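Local coordinates for putative cytosine/guanine deaminase (Unidentified, PDB 2PAJ), which catalyses the zinc-dependent hydrolytic deamination of 2-amino-4-hydroxypteridines such as isoxanthopterin, releasing ammonium, at residues R113-A118 with F147-I152; I121-L126 with E155-L160; D413-R418 with M444-A449; G438-V443 with V455-E460. All coordinates share one frame; numbering follows the deposited sequence.

Contacts 1 and 2 join the same two helices, 112-127 and 149-159, at two levels 12 Å apart between their centres, and salt bridges from Arg116 of contact 1 to Glu155 and Glu156 of contact 2 tie the levels together. In contact 1 the Phe115 side chain is about 14 Å from the zinc. Contacts 3 and 4 share strand 442-448, and their centres lie 9 Å apart; Arg418 N and Ser442 O, 2.7 Å apart, probably make one of two backbone hydrogen bonds between them, Asp456 N to Met444 O being the other. Both are remote from the zinc site. Contact 2 meets contact 4 where Leu160 CD2 packs 4.1 Å from Ile459 CG2, against the loop following strand 451-455.

Contact 1 of 4, residues R113-A118 with F147-I152; sequences RRFRLA and FDSSAI
Phe147 meets Phe115 first: its ring carbon CE1 lies 4.1 Å from Phe115 CG, with Phe115 CB beside it. The two side chains cross at about a right angle, but their ring planes are inclined by only 37°, with centroids 5.8 Å apart, so the aromatic pair is an oblique one. Asp148 then turns away from the neighbouring helix and serves as N-cap of its own, its OD1 accepting a weak but nearly straight bond from Ala151 N while OD2 pairs with Arg199. Ser149 follows, with CB 3.8 Å from Phe115 CZ. Its OG stands over one face of the Phe115 ring, toward the rim, and is itself bonded to Val140 O. These are the opening turns of two outer helices, 112-127 and 149-159, that lie side by side on the TIM barrel of the amidohydrolase family. The active site is not far off: the Phe115 side chain is about 9 Å from those of the zinc ligand His78 and of Gln81, which probably binds substrate. Ile152 finally wedges between Phe115 and Arg116. Its CG2 meets the Phe115 ring at the edge, in the ring plane, 4.0 Å from CD2. The same methyl lies over one face of the Arg116 guanidinium, 3.7 Å from NE, and Ile152 CG1 approaches Arg116 NH1 at 3.6 Å. Arg116 sets out with CG anti to the backbone N (chi1 -169°) and bends further along its chain; salt bridges from NH2 to Glu155 and from NE to Glu156 fix how its flat end is turned over the isoleucine.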
loop_
_atom_site.group_PDB
_atom_site.type_symbol
_atom_site.label_atom_id
_atom_site.label_comp_id
_atom_site.label_asym_id
_atom_site.label_seq_id
_atom_site.Cartn_x
_atom_site.Cartn_y
_atom_site.Cartn_z
ATOM N N ARG A 113 -14.185 16.530 -8.754
ATOM C CA ARG A 113 -14.332 16.783 -7.334
ATOM C C ARG A 113 -14.376 15.507 -6.507
ATOM O O ARG A 113 -13.587 15.324 -5.575
ATOM C CB ARG A 113 -15.614 17.594 -7.113
ATOM C CG ARG A 113 -15.989 17.795 -5.663
ATOM C CD ARG A 113 -15.202 18.954 -5.044
ATOM N NE ARG A 113 -14.975 18.758 -3.607
ATOM C CZ ARG A 113 -13.951 18.078 -3.085
ATOM N NH1 ARG A 113 -13.029 17.522 -3.875
ATOM N NH2 ARG A 113 -13.861 17.939 -1.765
ATOM N N ARG A 114 -15.309 14.630 -6.858
ATOM C CA ARG A 114 -15.496 13.380 -6.148
ATOM C C ARG A 114 -14.302 12.450 -6.106
ATOM O O ARG A 114 -13.885 12.032 -5.023
ATOM C CB ARG A 114 -16.727 12.658 -6.702
ATOM C CG ARG A 114 -18.014 13.373 -6.320
ATOM C CD ARG A 114 -19.250 12.755 -6.941
ATOM N NE ARG A 114 -20.461 13.447 -6.508
ATOM C CZ ARG A 114 -21.671 13.237 -7.017
ATOM N NH1 ARG A 114 -21.844 12.351 -7.988
ATOM N NH2 ARG A 114 -22.710 13.913 -6.548
ATOM N N PHE A 115 -13.741 12.125 -7.265
ATOM C CA PHE A 115 -12.592 11.228 -7.307
ATOM C C PHE A 115 -11.517 11.758 -6.373
ATOM O O PHE A 115 -10.906 11.014 -5.609
ATOM C CB PHE A 115 -12.018 11.150 -8.719
ATOM C CG PHE A 115 -10.934 10.116 -8.875
ATOM C CD1 PHE A 115 -11.253 8.769 -8.996
ATOM C CD2 PHE A 115 -9.600 10.482 -8.881
ATOM C CE1 PHE A 115 -10.276 7.809 -9.118
ATOM C CE2 PHE A 115 -8.604 9.527 -9.002
ATOM C CZ PHE A 115 -8.942 8.184 -9.122
ATOM N N ARG A 116 -11.305 13.062 -6.438
ATOM C CA ARG A 116 -10.302 13.736 -5.621
ATOM C C ARG A 116 -10.554 13.596 -4.114
ATOM O O ARG A 116 -9.616 13.445 -3.329
ATOM C CB ARG A 116 -10.277 15.210 -6.013
ATOM C CG ARG A 116 -9.127 15.991 -5.455
ATOM C CD ARG A 116 -8.669 16.955 -6.512
ATOM N NE ARG A 116 -7.220 16.970 -6.623
ATOM C CZ ARG A 116 -6.570 17.326 -7.723
ATOM N NH1 ARG A 116 -7.250 17.695 -8.809
ATOM N NH2 ARG A 116 -5.242 17.319 -7.737
ATOM N N LEU A 117 -11.827 13.658 -3.730
ATOM C CA LEU A 117 -12.225 13.545 -2.341
ATOM C C LEU A 117 -11.989 12.137 -1.809
ATOM O O LEU A 117 -11.420 11.964 -0.735
ATOM C CB LEU A 117 -13.701 13.896 -2.191
ATOM C CG LEU A 117 -14.228 13.963 -0.760
ATOM C CD1 LEU A 117 -13.654 15.189 -0.039
ATOM C CD2 LEU A 117 -15.743 14.025 -0.801
ATOM N N ALA A 118 -12.429 11.136 -2.566
ATOM C CA ALA A 118 -12.263 9.743 -2.171
ATOM C C ALA A 118 -10.793 9.410 -1.943
ATOM O O ALA A 118 -10.434 8.735 -0.976
ATOM C CB ALA A 118 -12.837 8.830 -3.243
ATOM N N PHE A 147 -11.534 13.879 -16.744
ATOM C CA PHE A 147 -10.496 14.208 -15.771
ATOM C C PHE A 147 -9.356 13.194 -15.768
ATOM O O PHE A 147 -9.519 12.046 -16.189
ATOM C CB PHE A 147 -11.107 14.329 -14.375
ATOM C CG PHE A 147 -11.765 13.082 -13.906
ATOM C CD1 PHE A 147 -11.050 12.132 -13.196
ATOM C CD2 PHE A 147 -13.094 12.842 -14.198
ATOM C CE1 PHE A 147 -11.644 10.958 -12.780
ATOM C CE2 PHE A 147 -13.708 11.678 -13.793
ATOM C CZ PHE A 147 -12.980 10.724 -13.077
ATOM N N ASP A 148 -8.193 13.641 -15.306
ATOM C CA ASP A 148 -7.024 12.781 -15.244
ATOM C C ASP A 148 -6.885 12.141 -13.852
ATOM O O ASP A 148 -6.354 12.753 -12.914
ATOM C CB ASP A 148 -5.759 13.576 -15.581
ATOM C CG ASP A 148 -4.576 12.675 -15.812
ATOM O OD1 ASP A 148 -4.729 11.480 -15.503
ATOM O OD2 ASP A 148 -3.518 13.134 -16.291
ATOM N N SER A 149 -7.385 10.915 -13.726
ATOM C CA SER A 149 -7.315 10.171 -12.472
ATOM C C SER A 149 -5.878 10.122 -11.963
ATOM O O SER A 149 -5.574 10.544 -10.844
ATOM C CB SER A 149 -7.805 8.749 -12.691
ATOM O OG SER A 149 -9.147 8.783 -13.112
ATOM N N SER A 150 -4.996 9.600 -12.803
ATOM C CA SER A 150 -3.604 9.484 -12.445
ATOM C C SER A 150 -3.041 10.805 -11.929
ATOM O O SER A 150 -2.374 10.835 -10.890
ATOM C CB SER A 150 -2.826 8.999 -13.653
ATOM O OG SER A 150 -3.418 7.813 -14.148
ATOM N N ALA A 151 -3.309 11.895 -12.640
ATOM C CA ALA A 151 -2.820 13.204 -12.227
ATOM C C ALA A 151 -3.257 13.493 -10.799
ATOM O O ALA A 151 -2.445 13.798 -9.932
ATOM C CB ALA A 151 -3.365 14.272 -13.152
ATOM N N ILE A 152 -4.558 13.402 -10.577
ATOM C CA ILE A 152 -5.147 13.662 -9.276
ATOM C C ILE A 152 -4.529 12.821 -8.151
ATOM O O ILE A 152 -4.201 13.346 -7.080
ATOM C CB ILE A 152 -6.673 13.415 -9.333
ATOM C CG1 ILE A 152 -7.313 14.384 -10.338
ATOM C CG2 ILE A 152 -7.270 13.560 -7.953
ATOM C CD1 ILE A 152 -8.724 14.020 -10.736
#

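Contact 2 of 4, residues I121-L126 with E155-L160; sequences IGLIEL and EEAEKL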
loop_
_atom_site.group_PDB
_atom_site.type_symbol
_atom_site.label_atom_id
_atom_site.label_comp_id
_atom_site.label_asym_id
_atom_site.label_seq_id
_atom_site.Cartn_x
_atom_site.Cartn_y
_atom_site.Cartn_z
ATOM N N ILE A 121 -9.501 11.239 1.255
ATOM C CA ILE A 121 -9.980 10.512 2.423
ATOM C C ILE A 121 -9.160 9.251 2.718
ATOM O O ILE A 121 -8.541 9.138 3.771
ATOM C CB ILE A 121 -11.450 10.098 2.253
ATOM C CG1 ILE A 121 -12.350 11.334 2.335
ATOM C CG2 ILE A 121 -11.821 9.100 3.325
ATOM C CD1 ILE A 121 -13.788 11.119 1.826
ATOM N N GLY A 122 -9.158 8.303 1.790
ATOM C CA GLY A 122 -8.422 7.066 2.005
ATOM C C GLY A 122 -6.939 7.254 2.242
ATOM O O GLY A 122 -6.304 6.477 2.951
ATOM N N LEU A 123 -6.386 8.286 1.621
ATOM C CA LEU A 123 -4.968 8.591 1.741
ATOM C C LEU A 123 -4.715 9.129 3.155
ATOM O O LEU A 123 -3.749 8.745 3.812
ATOM C CB LEU A 123 -4.593 9.640 0.690
ATOM C CG LEU A 123 -3.379 9.457 -0.223
ATOM C CD1 LEU A 123 -3.342 8.051 -0.802
ATOM C CD2 LEU A 123 -3.450 10.508 -1.324
ATOM N N ILE A 124 -5.599 10.007 3.618
ATOM C CA ILE A 124 -5.477 10.585 4.945
ATOM C C ILE A 124 -5.586 9.522 6.040
ATOM O O ILE A 124 -4.790 9.509 6.980
ATOM C CB ILE A 124 -6.580 11.633 5.227
ATOM C CG1 ILE A 124 -6.499 12.806 4.244
ATOM C CG2 ILE A 124 -6.426 12.147 6.631
ATOM C CD1 ILE A 124 -5.238 13.623 4.350
ATOM N N GLU A 125 -6.573 8.639 5.941
ATOM C CA GLU A 125 -6.719 7.646 6.983
ATOM C C GLU A 125 -5.594 6.638 6.943
ATOM O O GLU A 125 -5.302 5.968 7.931
ATOM C CB GLU A 125 -8.101 6.973 6.939
ATOM C CG GLU A 125 -8.598 6.457 5.614
ATOM C CD GLU A 125 -10.024 5.875 5.717
ATOM O OE1 GLU A 125 -10.231 4.992 6.580
ATOM O OE2 GLU A 125 -10.936 6.277 4.939
ATOM N N LEU A 126 -4.919 6.578 5.808
ATOM C CA LEU A 126 -3.801 5.660 5.642
ATOM C C LEU A 126 -2.549 6.272 6.258
ATOM O O LEU A 126 -1.720 5.571 6.825
ATOM C CB LEU A 126 -3.590 5.396 4.153
ATOM C CG LEU A 126 -3.115 4.045 3.644
ATOM C CD1 LEU A 126 -3.657 2.913 4.477
ATOM C CD2 LEU A 126 -3.575 3.920 2.213
ATOM N N GLU A 155 -1.107 14.016 -7.285
ATOM C CA GLU A 155 -1.205 15.334 -6.689
ATOM C C GLU A 155 -1.529 15.209 -5.215
ATOM O O GLU A 155 -0.844 15.779 -4.362
ATOM C CB GLU A 155 -2.287 16.161 -7.393
ATOM C CG GLU A 155 -1.919 16.532 -8.825
ATOM C CD GLU A 155 -3.035 17.247 -9.558
ATOM O OE1 GLU A 155 -3.368 18.391 -9.170
ATOM O OE2 GLU A 155 -3.587 16.666 -10.521
ATOM N N GLU A 156 -2.572 14.445 -4.919
ATOM C CA GLU A 156 -3.001 14.247 -3.547
ATOM C C GLU A 156 -1.930 13.594 -2.682
ATOM O O GLU A 156 -1.654 14.050 -1.573
ATOM C CB GLU A 156 -4.291 13.418 -3.530
ATOM C CG GLU A 156 -5.473 14.160 -4.119
ATOM C CD GLU A 156 -5.666 15.530 -3.477
ATOM O OE1 GLU A 156 -5.864 15.593 -2.241
ATOM O OE2 GLU A 156 -5.607 16.548 -4.201
ATOM N N ALA A 157 -1.320 12.533 -3.198
ATOM C CA ALA A 157 -0.294 11.825 -2.453
ATOM C C ALA A 157 0.808 12.777 -2.026
ATOM O O ALA A 157 1.244 12.779 -0.876
ATOM C CB ALA A 157 0.284 10.702 -3.301
ATOM N N GLU A 158 1.250 13.598 -2.960
ATOM C CA GLU A 158 2.315 14.537 -2.693
ATOM C C GLU A 158 1.913 15.697 -1.789
ATOM O O GLU A 158 2.751 16.251 -1.083
ATOM C CB GLU A 158 2.848 15.062 -4.005
ATOM C CG GLU A 158 3.887 16.115 -3.822
ATOM C CD GLU A 158 3.929 17.042 -5.001
ATOM O OE1 GLU A 158 4.695 16.758 -5.958
ATOM O OE2 GLU A 158 3.165 18.041 -4.964
ATOM N N LYS A 159 0.644 16.084 -1.816
ATOM C CA LYS A 159 0.205 17.163 -0.947
ATOM C C LYS A 159 0.397 16.690 0.484
ATOM O O LYS A 159 0.659 17.485 1.385
ATOM C CB LYS A 159 -1.266 17.518 -1.212
ATOM C CG LYS A 159 -1.445 18.318 -2.498
ATOM C CD LYS A 159 -2.878 18.351 -3.011
ATOM C CE LYS A 159 -3.762 19.224 -2.150
ATOM N NZ LYS A 159 -5.001 19.622 -2.894
ATOM N N LEU A 160 0.296 15.378 0.670
ATOM C CA LEU A 160 0.443 14.761 1.977
ATOM C C LEU A 160 1.876 14.346 2.270
ATOM O O LEU A 160 2.197 13.981 3.400
ATOM C CB LEU A 160 -0.480 13.552 2.082
ATOM C CG LEU A 160 -1.973 13.864 1.961
ATOM C CD1 LEU A 160 -2.777 12.573 1.999
ATOM C CD2 LEU A 160 -2.400 14.774 3.090
#
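Leu123 and Ile124 pack against Leu160 and the helix leading up to it, a largely apolar junction between two adjacent outer helices, 112-127 and 149-159, of the amidohydrolase TIM barrel. Leu123 works with two parts of its side chain. Its CD2 lies against the helix backbone, 3.5 Å from Ala157 N, with Glu156 CB at 3.7 Å and Ala157 CB at 4.2 Å on the same helix. Its CB, closer to its own backbone, takes Leu160 CD1 at 3.7 Å, the two leucines crossing at a slant. Ile124 touches with CD1 alone, which meets both methyls of Leu160, CD2 at 3.3 Å and CD1 at 3.6 Å; these two side chains cross at about a right angle. Leu160 holds CG anti to its carbonyl carbon (chi1 -62°), and chi2 of 177° sets the methyls beyond it: CD1 serves Leu123 and Ile124, whereas CD2 serves Ile124. In the next shell Val462 and Leu467 of the C-terminal region also touch Ile124, so this residue faces a third element as well as its neighbouring helix. Glu156, whose CB lines the apolar patch, bends its chain at chi2 and has Arg116 as its main polar partner; the same oxygen, OE2, also forms a salt bridge with Lys159 NZ, whose hydrogen bond at 3.4 Å is weak.

Contact 3 of 4, residues D413-R418 with M444-A449; sequences DIAVYR and MALFSA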
loop_
_atom_site.group_PDB
_atom_site.type_symbol
_atom_site.label_atom_id
_atom_site.label_comp_id
_atom_site.label_asym_id
_atom_site.label_seq_id
_atom_site.Cartn_x
_atom_site.Cartn_y
_atom_site.Cartn_z
ATOM N N ASP A 413 11.730 6.615 6.399
ATOM C CA ASP A 413 10.276 6.483 6.485
ATOM C C ASP A 413 10.047 5.781 7.808
ATOM O O ASP A 413 10.127 4.552 7.901
ATOM C CB ASP A 413 9.742 5.641 5.334
ATOM C CG ASP A 413 10.162 6.182 3.992
ATOM O OD1 ASP A 413 9.973 7.398 3.750
ATOM O OD2 ASP A 413 10.682 5.392 3.178
ATOM N N ILE A 414 9.772 6.583 8.830
ATOM C CA ILE A 414 9.605 6.072 10.175
ATOM C C ILE A 414 8.322 6.504 10.856
ATOM O O ILE A 414 7.838 7.615 10.661
ATOM C CB ILE A 414 10.791 6.517 11.066
ATOM C CG1 ILE A 414 12.102 6.159 10.377
ATOM C CG2 ILE A 414 10.724 5.835 12.435
ATOM C CD1 ILE A 414 13.325 6.709 11.073
ATOM N N ALA A 415 7.784 5.603 11.668
ATOM C CA ALA A 415 6.586 5.873 12.439
ATOM C C ALA A 415 6.941 5.803 13.927
ATOM O O ALA A 415 7.540 4.836 14.394
ATOM C CB ALA A 415 5.511 4.868 12.103
ATOM N N VAL A 416 6.595 6.851 14.660
ATOM C CA VAL A 416 6.848 6.912 16.085
ATOM C C VAL A 416 5.485 6.967 16.747
ATOM O O VAL A 416 4.775 7.968 16.629
ATOM C CB VAL A 416 7.656 8.162 16.436
ATOM C CG1 VAL A 416 7.860 8.261 17.943
ATOM C CG2 VAL A 416 8.982 8.104 15.720
ATOM N N TYR A 417 5.117 5.888 17.434
ATOM C CA TYR A 417 3.814 5.810 18.097
ATOM C C TYR A 417 3.815 6.081 19.602
ATOM O O TYR A 417 4.670 5.584 20.338
ATOM C CB TYR A 417 3.181 4.434 17.871
ATOM C CG TYR A 417 3.071 3.991 16.433
ATOM C CD1 TYR A 417 3.956 3.039 15.911
ATOM C CD2 TYR A 417 2.064 4.486 15.601
ATOM C CE1 TYR A 417 3.834 2.588 14.599
ATOM C CE2 TYR A 417 1.936 4.040 14.288
ATOM C CZ TYR A 417 2.822 3.091 13.795
ATOM O OH TYR A 417 2.700 2.638 12.501
ATOM N N ARG A 418 2.855 6.879 20.052
ATOM C CA ARG A 418 2.718 7.157 21.475
ATOM C C ARG A 418 1.567 6.265 21.955
ATOM O O ARG A 418 0.457 6.337 21.424
ATOM C CB ARG A 418 2.402 8.639 21.718
ATOM C CG ARG A 418 2.268 9.003 23.191
ATOM C CD ARG A 418 2.565 10.467 23.421
ATOM N NE ARG A 418 3.997 10.754 23.378
ATOM C CZ ARG A 418 4.497 11.924 22.993
ATOM N NH1 ARG A 418 3.674 12.898 22.616
ATOM N NH2 ARG A 418 5.804 12.132 22.996
ATOM N N MET A 444 2.761 10.296 16.998
ATOM C CA MET A 444 3.362 11.532 17.457
ATOM C C MET A 444 4.263 11.976 16.319
ATOM O O MET A 444 4.515 13.161 16.136
ATOM C CB MET A 444 4.163 11.301 18.759
ATOM C CG MET A 444 5.583 10.778 18.577
ATOM S SD MET A 444 6.828 12.100 18.593
ATOM C CE MET A 444 7.805 11.613 20.035
ATOM N N ALA A 445 4.721 11.013 15.528
ATOM C CA ALA A 445 5.598 11.340 14.413
ATOM C C ALA A 445 5.637 10.320 13.277
ATOM O O ALA A 445 5.814 9.130 13.501
ATOM C CB ALA A 445 7.010 11.566 14.931
ATOM N N LEU A 446 5.470 10.812 12.052
ATOM C CA LEU A 446 5.540 9.985 10.851
ATOM C C LEU A 446 6.546 10.697 9.951
ATOM O O LEU A 446 6.449 11.910 9.751
ATOM C CB LEU A 446 4.186 9.915 10.133
ATOM C CG LEU A 446 3.874 8.736 9.183
ATOM C CD1 LEU A 446 3.267 9.264 7.902
ATOM C CD2 LEU A 446 5.117 7.915 8.889
ATOM N N PHE A 447 7.510 9.941 9.426
ATOM C CA PHE A 447 8.532 10.477 8.538
ATOM C C PHE A 447 8.496 9.821 7.179
ATOM O O PHE A 447 8.472 8.598 7.074
ATOM C CB PHE A 447 9.923 10.278 9.121
ATOM C CG PHE A 447 10.221 11.177 10.267
ATOM C CD1 PHE A 447 10.109 10.728 11.573
ATOM C CD2 PHE A 447 10.583 12.492 10.035
ATOM C CE1 PHE A 447 10.352 11.579 12.639
ATOM C CE2 PHE A 447 10.827 13.358 11.081
ATOM C CZ PHE A 447 10.713 12.900 12.398
ATOM N N SER A 448 8.484 10.652 6.141
ATOM C CA SER A 448 8.488 10.165 4.778
ATOM C C SER A 448 9.632 10.874 4.073
ATOM O O SER A 448 9.635 12.105 3.916
ATOM C CB SER A 448 7.166 10.467 4.071
ATOM O OG SER A 448 7.135 9.852 2.792
ATOM N N ALA A 449 10.619 10.088 3.661
ATOM C CA ALA A 449 11.774 10.641 2.986
ATOM C C ALA A 449 12.417 11.710 3.879
ATOM O O ALA A 449 12.844 12.762 3.393
ATOM C CB ALA A 449 11.355 11.237 1.646
#
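A classic beta bulge lies at one end of the antiparallel pairing of strands 414-418 and 445-448, where Met444 and Ala445 both face Val416. The strand axes run at 179° to one another. Val416 N donates to Ala445 O at 2.7 Å, and Val416 O is gripped twice, in its carbonyl plane on a lone pair by Ala445 N at 3.2 Å and more weakly by Met444 N. Further along, Phe447 N reaches Ile414 O at 2.7 Å. Side chains follow the same division. Val416 CB packs 3.8 Å from Ala445 CB, while its CG1 goes to Met444 CG at 3.5 Å. Met444 continues outward, CE ending 3.6 Å from Arg418 NH2 and CB lying over one face of that guanidinium, toward the rim. At the far end Asp413 has CG anti to its carbonyl carbon (chi1 -55°); OD1 accepts Ala449 N at 2.8 Å, close to the C-O axis, and OD2 forms a salt bridge with Arg163. The whole is an antiparallel C-terminal array of strands 414-418, 442-448 and 451-455, bulged at Met444 and Ala445 and joined through 414-418 to strand 67-73, which pairs in parallel with barrel strand 131-136.

Contact 4 of 4, residues G438-V443 with V455-E460; sequences GGRPSV and VDDLIE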
loop_
_atom_site.group_PDB
_atom_site.type_symbol
_atom_site.label_atom_id
_atom_site.label_comp_id
_atom_site.label_asym_id
_atom_site.label_seq_id
_atom_site.Cartn_x
_atom_site.Cartn_y
_atom_site.Cartn_z
ATOM N N GLY A 438 -5.117 -3.508 18.856
ATOM C CA GLY A 438 -6.311 -3.060 18.171
ATOM C C GLY A 438 -6.348 -1.551 18.232
ATOM O O GLY A 438 -5.333 -0.924 18.500
ATOM N N GLY A 439 -7.511 -0.963 17.998
ATOM C CA GLY A 439 -7.624 0.486 18.036
ATOM C C GLY A 439 -6.767 1.189 17.000
ATOM O O GLY A 439 -6.808 0.868 15.814
ATOM N N ARG A 440 -5.991 2.163 17.446
ATOM C CA ARG A 440 -5.125 2.914 16.554
ATOM C C ARG A 440 -4.169 3.751 17.387
ATOM O O ARG A 440 -4.584 4.714 18.032
ATOM C CB ARG A 440 -5.953 3.845 15.661
ATOM C CG ARG A 440 -5.102 4.776 14.804
ATOM C CD ARG A 440 -5.888 5.902 14.141
ATOM N NE ARG A 440 -4.958 6.979 13.837
ATOM C CZ ARG A 440 -4.841 8.091 14.555
ATOM N NH1 ARG A 440 -5.618 8.296 15.610
ATOM N NH2 ARG A 440 -3.896 8.975 14.256
ATOM N N PRO A 441 -2.874 3.401 17.391
ATOM C CA PRO A 441 -1.946 4.196 18.189
ATOM C C PRO A 441 -1.831 5.634 17.705
ATOM O O PRO A 441 -2.160 5.959 16.569
ATOM C CB PRO A 441 -0.638 3.413 18.091
ATOM C CG PRO A 441 -0.743 2.739 16.788
ATOM C CD PRO A 441 -2.176 2.292 16.727
ATOM N N SER A 442 -1.380 6.487 18.609
ATOM C CA SER A 442 -1.214 7.902 18.348
ATOM C C SER A 442 0.110 8.151 17.622
ATOM O O SER A 442 1.175 7.859 18.160
ATOM C CB SER A 442 -1.260 8.646 19.693
ATOM O OG SER A 442 -1.056 10.039 19.565
ATOM N N VAL A 443 0.047 8.665 16.393
ATOM C CA VAL A 443 1.267 8.961 15.639
ATOM C C VAL A 443 1.828 10.320 16.055
ATOM O O VAL A 443 1.421 11.369 15.544
ATOM C CB VAL A 443 1.035 8.964 14.099
ATOM C CG1 VAL A 443 1.066 7.549 13.557
ATOM C CG2 VAL A 443 -0.283 9.606 13.783
ATOM N N VAL A 455 2.560 15.104 12.987
ATOM C CA VAL A 455 2.999 15.571 14.294
ATOM C C VAL A 455 1.776 15.445 15.203
ATOM O O VAL A 455 0.838 16.241 15.107
ATOM C CB VAL A 455 3.500 17.029 14.231
ATOM C CG1 VAL A 455 2.523 17.876 13.469
ATOM C CG2 VAL A 455 3.692 17.572 15.625
ATOM N N ASP A 456 1.804 14.416 16.059
ATOM C CA ASP A 456 0.717 14.073 16.987
ATOM C C ASP A 456 -0.608 14.049 16.252
ATOM O O ASP A 456 -1.461 14.922 16.455
ATOM C CB ASP A 456 0.633 15.064 18.142
ATOM C CG ASP A 456 1.924 15.165 18.907
ATOM O OD1 ASP A 456 2.446 14.129 19.388
ATOM O OD2 ASP A 456 2.424 16.295 19.024
ATOM N N ASP A 457 -0.752 13.042 15.393
ATOM C CA ASP A 457 -1.940 12.831 14.567
ATOM C C ASP A 457 -2.349 14.022 13.714
ATOM O O ASP A 457 -3.435 14.021 13.163
ATOM C CB ASP A 457 -3.135 12.413 15.424
ATOM C CG ASP A 457 -2.862 11.178 16.247
ATOM O OD1 ASP A 457 -2.295 10.208 15.712
ATOM O OD2 ASP A 457 -3.229 11.174 17.436
ATOM N N LEU A 458 -1.512 15.047 13.605
ATOM C CA LEU A 458 -1.889 16.197 12.791
ATOM C C LEU A 458 -1.124 16.293 11.490
ATOM O O LEU A 458 0.105 16.201 11.462
ATOM C CB LEU A 458 -1.716 17.494 13.572
ATOM C CG LEU A 458 -2.603 17.604 14.819
ATOM C CD1 LEU A 458 -2.210 18.851 15.609
ATOM C CD2 LEU A 458 -4.079 17.651 14.420
ATOM N N ILE A 459 -1.867 16.488 10.408
ATOM C CA ILE A 459 -1.272 16.615 9.095
ATOM C C ILE A 459 -1.541 18.009 8.561
ATOM O O ILE A 459 -2.656 18.526 8.656
ATOM C CB ILE A 459 -1.845 15.584 8.143
ATOM C CG1 ILE A 459 -1.714 14.198 8.771
ATOM C CG2 ILE A 459 -1.095 15.636 6.827
ATOM C CD1 ILE A 459 -2.174 13.086 7.897
ATOM N N GLU A 460 -0.505 18.626 8.017
ATOM C CA GLU A 460 -0.628 19.971 7.476
ATOM C C GLU A 460 -1.531 19.979 6.246
ATOM O O GLU A 460 -1.287 19.253 5.277
ATOM C CB GLU A 460 0.760 20.503 7.130
ATOM C CG GLU A 460 0.998 21.931 7.560
ATOM C CD GLU A 460 2.475 22.212 7.809
ATOM O OE1 GLU A 460 3.303 21.885 6.917
ATOM O OE2 GLU A 460 2.803 22.754 8.901
HETATM O O HOH W 1 1.614 11.738 20.641
#
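Asp457 receives most of the donors that Arg440, Ser442 and Val443 bring to this contact. Its OD1 accepts Val443 N at 2.9 Å and faces Arg440 NH2 in a salt bridge modelled at 2.5 Å; both lengths are doubtful, since the position of OD1 is not secure. Arginine and aspartate meet tip to tip, the guanidinium and carboxylate planes 56° apart, and Arg440 NE is satisfied separately by Arg128 O. The other carboxylate oxygen, OD2, is 3.2 Å from Ser442 OG, possibly hydrogen-bonded, although that hydroxyl also lies 3.3 Å from a water in a weak contact. The water donates to Asp456 OD1 at 2.8 Å and so links the two sides loosely. On the backbone, Asp457 N gives a nearly straight bond of 2.7 Å to Val443 O (166° at the hydrogen), coming in tilted 34° from the carbonyl plane. Asp456 N bonds instead to Met444 O. Chain direction reverses here: Val455 N binds Leu458 O at 3.1 Å and Leu458 N returns a bond to Val455 O at 3.0 Å. Such a reciprocal pair is characteristic of a tight two-residue beta-hairpin turn, here with Asp456 and Asp457 at positive phi, resembling a distorted type I' turn.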